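Local coordinates for protein endosialidase (Enterobacteria phage phi92, PDB 4HIZ) that probably hydrolyses alpha-2,8 and alpha-2,9 linkages of polysialic acid as a trimeric endosialidase of the phage, at residues L425-R428 and Y429-T432; S44-K47 and N48-F51. All blocks are in the same frame, centred on the assembly; numbering follows the deposited sequence.

Contact 1. Residues L425-R428 and Y429-T432; sequences LDNR and YKGT. With EDO (1,2-ethanediol), chain O.
O2 of the bound ethanediol is gripped by two nitrogens of R428, whose CB lies on the ring of Y429. NH2 gives the firmer bond, 2.9 Å to O2 with an N-H...O angle of 159°. NH1 adds a weak one, 3.4 Å to the same O2. The diol meets the edge of the guanidinium, near its plane. The guanidinium has other partners: NE makes a salt bridge to E419 OE2, and NH1 also bonds V468 O. E419 OE2 also accepts a hydrogen bond from the backbone N of N427, fixing two neighbours.

R428 CB sits over a face of Y429 as a CH-pi contact, 4.2 Å from the ring centroid. Beyond CB the chain leads away from the ring, with a bend at chi2 (-63°). Y429 also receives R187 of a second subunit as a cation-pi partner and packs on Y185 of that subunit.

N427 has CG anti to the backbone N (chi1 -177°), and its amide lies near K430 and T432. ND2 passes T432 CG2 at 3.7 Å, the two side chains running in opposite directions. OD1 is 4.1 Å from K430 CD, where the side chains cross at about a right angle. ND2 bonds F417 O, while T432 OG1 bonds S416 OG and F417 N.

This loop, between strands 407-413 and 435-442 of the catalytic beta-propeller, is held mainly by polar bonds to its surroundings. Its halves meet by van der Waals contacts of the N427 amide and the CH-pi contact. R428, already paired with E419, also donates to the diol, which probably comes from the crystallisation liquor.

Contact 2. Residues S44-K47 and N48-F51; sequences SKFK and NAAF
F46 and F51 form the aromatic part of this contact, a T-shaped (edge-to-face) pair. The edge of F51 points at the face of F46, with planes at 75° and centroids 4.6 Å apart. F51 CZ lies over the centre of the F46 ring, 3.3 Å above its plane. A first torsion of -69° puts F46 there, CG anti to its carbonyl carbon. The apolar part is smaller: A49 CB approaches F46 CD2 obliquely at 3.9 Å. F46 also packs on I28 of strand 28-31, and F51 on P41.

The polar part lies at the corner of the chain. K47 and N48 run side by side, and K47 CD passes N48 ND2 at 3.6 Å. One water joins their ends, accepting from K47 NZ at 2.8 Å and from N48 ND2 at 3.1 Å. D29 OD1 takes a second bond from ND2. N48 has a left-handed backbone, which lets the chain turn there.

The corner leads into strand 49-53 of the N-terminal extension, beside strand 28-31, and separates two chemistries. Aromatic and methyl groups pack on one part; a lysine and an amide share water on the other. The D29 carboxylate may offset some of the lysine charge.

How the contacts relate
From the N terminus, the chain leaves strand 33-36 and reaches contact 2, which closes the corner leading into strand 49-53 in the N-terminal extension. Much later, contact 1 closes a turn in the loop between strands 407-413 and 435-442 of the catalytic beta-propeller. The two follow in series; neither nests in nor crosses the other. Their centres are 28 Å apart and their nearest atoms about 18 Å, so they do not touch. The strand that contact 2 leads into, 49-53, shares a mixed sheet with 407-413 and 435-442, the strands on either side of the loop of contact 1. Both also reach the second subunit, contact 2 through the salt bridge of K45 to D70 of that subunit.

Contact 1. Residues L425-R428 and Y429-T432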
ATOM      1  N   LEU A 425     -41.110  -5.830  -1.443  1.00 17.12           N
ATOM      2  CA  LEU A 425     -40.818  -4.647  -0.645  1.00 17.83           C
ATOM      3  C   LEU A 425     -39.325  -4.415  -0.478  1.00 17.79           C
ATOM      4  O   LEU A 425     -38.509  -5.331  -0.644  1.00 18.72           O
ATOM      5  CB  LEU A 425     -41.457  -4.770   0.738  1.00 19.69           C
ATOM      6  CG  LEU A 425     -42.987  -4.947   0.690  1.00 23.85           C
ATOM      7  CD1 LEU A 425     -43.570  -5.002   2.094  1.00 27.53           C
ATOM      8  CD2 LEU A 425     -43.644  -3.826  -0.122  1.00 24.59           C
ATOM      9  N   ASP A 426     -38.956  -3.183  -0.146  1.00 17.87           N
ATOM     10  CA  ASP A 426     -37.535  -2.912   0.085  1.00 18.08           C
ATOM     11  C   ASP A 426     -37.116  -3.715   1.328  1.00 16.60           C
ATOM     12  O   ASP A 426     -37.912  -3.949   2.274  1.00 18.15           O
ATOM     13  CB  ASP A 426     -37.290  -1.425   0.309  1.00 19.49           C
ATOM     14  CG  ASP A 426     -37.485  -0.600  -0.950  1.00 22.51           C
ATOM     15  OD1 ASP A 426     -37.651  -1.175  -2.062  1.00 22.47           O
ATOM     16  OD2 ASP A 426     -37.458   0.643  -0.821  1.00 24.64           O
ATOM     17  N   ASN A 427     -35.865  -4.141   1.332  1.00 14.77           N
ATOM     18  CA  ASN A 427     -35.323  -5.037   2.368  1.00 14.28           C
ATOM     19  C   ASN A 427     -34.046  -4.429   2.938  1.00 14.89           C
ATOM     20  O   ASN A 427     -32.936  -4.942   2.702  1.00 15.64           O
ATOM     21  CB  ASN A 427     -35.023  -6.393   1.730  1.00 15.46           C
ATOM     22  CG  ASN A 427     -34.529  -7.430   2.721  1.00 17.68           C
ATOM     23  OD1 ASN A 427     -34.855  -7.376   3.932  1.00 20.79           O
ATOM     24  ND2 ASN A 427     -33.745  -8.394   2.221  1.00 17.15           N
ATOM     25  N   ARG A 428     -34.181  -3.346   3.699  1.00 14.67           N
ATOM     26  CA  ARG A 428     -33.015  -2.601   4.154  1.00 13.96           C
ATOM     27  C   ARG A 428     -32.806  -2.841   5.649  1.00 14.11           C
ATOM     28  O   ARG A 428     -33.629  -3.520   6.317  1.00 15.80           O
ATOM     29  CB  ARG A 428     -33.220  -1.102   3.875  1.00 13.60           C
ATOM     30  CG  ARG A 428     -33.557  -0.818   2.411  1.00 13.70           C
ATOM     31  CD  ARG A 428     -32.363  -1.230   1.451  1.00 12.73           C
ATOM     32  NE  ARG A 428     -32.850  -1.155   0.067  1.00 14.36           N
ATOM     33  CZ  ARG A 428     -32.837  -0.045  -0.671  1.00 15.68           C
ATOM     34  NH1 ARG A 428     -32.247   1.065  -0.218  1.00 16.66           N
ATOM     35  NH2 ARG A 428     -33.382  -0.054  -1.881  1.00 15.30           N
ATOM     36  N   TYR A 429     -31.708  -2.283   6.171  1.00 13.58           N
ATOM     37  CA  TYR A 429     -31.431  -2.266   7.622  1.00 13.76           C
ATOM     38  C   TYR A 429     -30.950  -3.604   8.166  1.00 15.91           C
ATOM     39  O   TYR A 429     -30.952  -3.811   9.378  1.00 18.58           O
ATOM     40  CB  TYR A 429     -32.631  -1.737   8.430  1.00 14.54           C
ATOM     41  CG  TYR A 429     -33.129  -0.395   7.980  1.00 16.36           C
ATOM     42  CD1 TYR A 429     -32.360   0.761   8.154  1.00 16.99           C
ATOM     43  CD2 TYR A 429     -34.377  -0.274   7.387  1.00 16.69           C
ATOM     44  CE1 TYR A 429     -32.850   2.024   7.785  1.00 17.32           C
ATOM     45  CE2 TYR A 429     -34.869   0.968   7.004  1.00 17.42           C
ATOM     46  CZ  TYR A 429     -34.101   2.103   7.196  1.00 18.02           C
ATOM     47  OH  TYR A 429     -34.590   3.335   6.827  1.00 19.49           O
ATOM     48  N   LYS A 430     -30.510  -4.492   7.270  1.00 16.22           N
ATOM     49  CA  LYS A 430     -29.795  -5.706   7.675  1.00 17.93           C
ATOM     50  C   LYS A 430     -28.866  -6.072   6.543  1.00 14.93           C
ATOM     51  O   LYS A 430     -29.133  -5.717   5.365  1.00 14.34           O
ATOM     52  CB  LYS A 430     -30.739  -6.880   7.919  1.00 24.39           C
ATOM     53  CG  LYS A 430     -31.491  -7.327   6.692  1.00 34.00           C
ATOM     54  CD  LYS A 430     -32.401  -8.485   6.989  1.00 50.56           C
ATOM     55  CE  LYS A 430     -33.517  -8.018   7.887  1.00 72.46           C
ATOM     56  NZ  LYS A 430     -34.477  -9.099   8.255  1.00 90.71           N
ATOM     57  N   GLY A 431     -27.775  -6.776   6.865  1.00 14.36           N
ATOM     58  CA  GLY A 431     -26.841  -7.152   5.804  1.00 12.81           C
ATOM     59  C   GLY A 431     -27.460  -8.211   4.899  1.00 12.44           C
ATOM     60  O   GLY A 431     -28.091  -9.157   5.368  1.00 13.11           O
ATOM     61  N   THR A 432     -27.272  -8.088   3.583  1.00 11.13           N
ATOM     62  CA  THR A 432     -27.868  -9.061   2.646  1.00 10.65           C
ATOM     63  C   THR A 432     -26.940  -9.233   1.444  1.00 10.85           C
ATOM     64  O   THR A 432     -25.919  -8.532   1.347  1.00 12.41           O
ATOM     65  CB  THR A 432     -29.243  -8.593   2.067  1.00 11.38           C
ATOM     66  OG1 THR A 432     -29.022  -7.512   1.149  1.00 12.71           O
ATOM     67  CG2 THR A 432     -30.200  -8.140   3.200  1.00 12.95           C
TER
HETATM   68  C1  EDO O 809     -34.630   3.426  -4.253  1.00 36.93           C
HETATM   69  O1  EDO O 809     -34.618   4.394  -3.205  1.00 40.08           O
HETATM   70  C2  EDO O 809     -33.202   2.982  -4.474  1.00 32.81           C
HETATM   71  O2  EDO O 809     -32.727   2.452  -3.239  1.00 29.73           O

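Contact 2. Residues S44-K47 and N48-F51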
ATOM      1  N   SER A  44     -22.342 -24.512  -6.333  1.00 18.32           N
ATOM      2  CA  SER A  44     -20.885 -24.567  -6.403  0.51 19.55           C
ATOM      3  C   SER A  44     -20.359 -25.946  -6.833  1.00 20.21           C
ATOM      4  O   SER A  44     -19.187 -26.076  -7.193  1.00 22.46           O
ATOM      5  CB  SER A  44     -20.279 -24.156  -5.066  0.51 20.80           C
ATOM      6  OG  SER A  44     -20.717 -25.038  -4.067  0.51 21.43           O
ATOM      7  N   LYS A  45     -21.224 -26.962  -6.820  1.00 20.47           N
ATOM      8  CA  LYS A  45     -20.853 -28.311  -7.267  1.00 23.06           C
ATOM      9  C   LYS A  45     -21.137 -28.568  -8.761  1.00 22.63           C
ATOM     10  O   LYS A  45     -21.026 -29.714  -9.240  1.00 25.10           O
ATOM     11  CB  LYS A  45     -21.562 -29.373  -6.428  1.00 26.38           C
ATOM     12  CG  LYS A  45     -21.230 -29.324  -4.935  1.00 31.77           C
ATOM     13  CD  LYS A  45     -19.708 -29.318  -4.667  1.00 39.85           C
ATOM     14  CE  LYS A  45     -19.050 -30.657  -4.983  1.00 45.07           C
ATOM     15  NZ  LYS A  45     -17.560 -30.711  -4.687  1.00 45.91           N
ATOM     16  N   PHE A  46     -21.487 -27.521  -9.496  1.00 19.93           N
ATOM     17  CA  PHE A  46     -21.728 -27.653 -10.930  1.00 19.23           C
ATOM     18  C   PHE A  46     -20.744 -26.772 -11.663  1.00 18.47           C
ATOM     19  O   PHE A  46     -20.320 -25.715 -11.139  1.00 17.27           O
ATOM     20  CB  PHE A  46     -23.100 -27.119 -11.306  1.00 19.57           C
ATOM     21  CG  PHE A  46     -24.254 -27.945 -10.809  1.00 21.10           C
ATOM     22  CD1 PHE A  46     -24.685 -27.833  -9.492  1.00 21.45           C
ATOM     23  CD2 PHE A  46     -24.939 -28.804 -11.680  1.00 22.56           C
ATOM     24  CE1 PHE A  46     -25.787 -28.566  -9.033  1.00 22.45           C
ATOM     25  CE2 PHE A  46     -26.044 -29.562 -11.236  1.00 23.30           C
ATOM     26  CZ  PHE A  46     -26.469 -29.445  -9.912  1.00 22.83           C
ATOM     27  N   LYS A  47     -20.406 -27.162 -12.890  1.00 18.06           N
ATOM     28  CA  LYS A  47     -19.895 -26.171 -13.828  1.00 18.54           C
ATOM     29  C   LYS A  47     -20.727 -26.193 -15.091  1.00 17.35           C
ATOM     30  O   LYS A  47     -21.437 -27.164 -15.373  1.00 17.79           O
ATOM     31  CB  LYS A  47     -18.418 -26.422 -14.185  1.00 21.80           C
ATOM     32  CG  LYS A  47     -18.173 -27.637 -15.072  1.00 25.99           C
ATOM     33  CD  LYS A  47     -16.761 -27.610 -15.672  1.00 30.46           C
ATOM     34  CE  LYS A  47     -16.487 -28.884 -16.474  1.00 33.26           C
ATOM     35  NZ  LYS A  47     -15.117 -28.924 -17.039  1.00 34.75           N
ATOM     36  N   ASN A  48     -20.667 -25.091 -15.823  1.00 16.93           N
ATOM     37  CA  ASN A  48     -21.353 -24.979 -17.111  1.00 17.52           C
ATOM     38  C   ASN A  48     -22.850 -25.297 -17.016  1.00 17.90           C
ATOM     39  O   ASN A  48     -23.405 -25.937 -17.903  1.00 18.90           O
ATOM     40  CB  ASN A  48     -20.697 -25.914 -18.127  1.00 19.76           C
ATOM     41  CG  ASN A  48     -19.197 -25.676 -18.253  1.00 23.51           C
ATOM     42  OD1 ASN A  48     -18.697 -24.588 -17.960  1.00 24.38           O
ATOM     43  ND2 ASN A  48     -18.478 -26.692 -18.695  1.00 25.08           N
ATOM     44  N   ALA A  49     -23.509 -24.828 -15.961  1.00 16.54           N
ATOM     45  CA  ALA A  49     -24.901 -25.183 -15.749  1.00 15.02           C
ATOM     46  C   ALA A  49     -25.686 -23.950 -15.353  1.00 14.67           C
ATOM     47  O   ALA A  49     -25.132 -23.009 -14.765  1.00 15.51           O
ATOM     48  CB  ALA A  49     -25.002 -26.263 -14.631  1.00 15.51           C
ATOM     49  N   ALA A  50     -26.980 -23.952 -15.648  1.00 14.73           N
ATOM     50  CA  ALA A  50     -27.852 -22.892 -15.147  1.00 15.20           C
ATOM     51  C   ALA A  50     -29.173 -23.471 -14.660  1.00 15.45           C
ATOM     52  O   ALA A  50     -29.596 -24.539 -15.120  1.00 16.48           O
ATOM     53  CB  ALA A  50     -28.099 -21.861 -16.215  1.00 17.45           C
ATOM     54  N   PHE A  51     -29.825 -22.744 -13.751  1.00 15.18           N
ATOM     55  CA  PHE A  51     -31.003 -23.261 -13.054  1.00 15.04           C
ATOM     56  C   PHE A  51     -32.106 -22.215 -13.083  1.00 14.84           C
ATOM     57  O   PHE A  51     -31.925 -21.105 -12.588  1.00 16.03           O
ATOM     58  CB  PHE A  51     -30.638 -23.589 -11.593  1.00 16.08           C
ATOM     59  CG  PHE A  51     -29.417 -24.468 -11.485  1.00 17.70           C
ATOM     60  CD1 PHE A  51     -29.525 -25.837 -11.633  1.00 19.71           C
ATOM     61  CD2 PHE A  51     -28.149 -23.911 -11.295  1.00 18.51           C
ATOM     62  CE1 PHE A  51     -28.383 -26.656 -11.568  1.00 20.86           C
ATOM     63  CE2 PHE A  51     -27.013 -24.719 -11.244  1.00 20.35           C
ATOM     64  CZ  PHE A  51     -27.137 -26.094 -11.387  1.00 20.68           C
TER
HETATM   65  O   HOH W   1     -15.424 -26.932 -18.914  1.00 36.22           O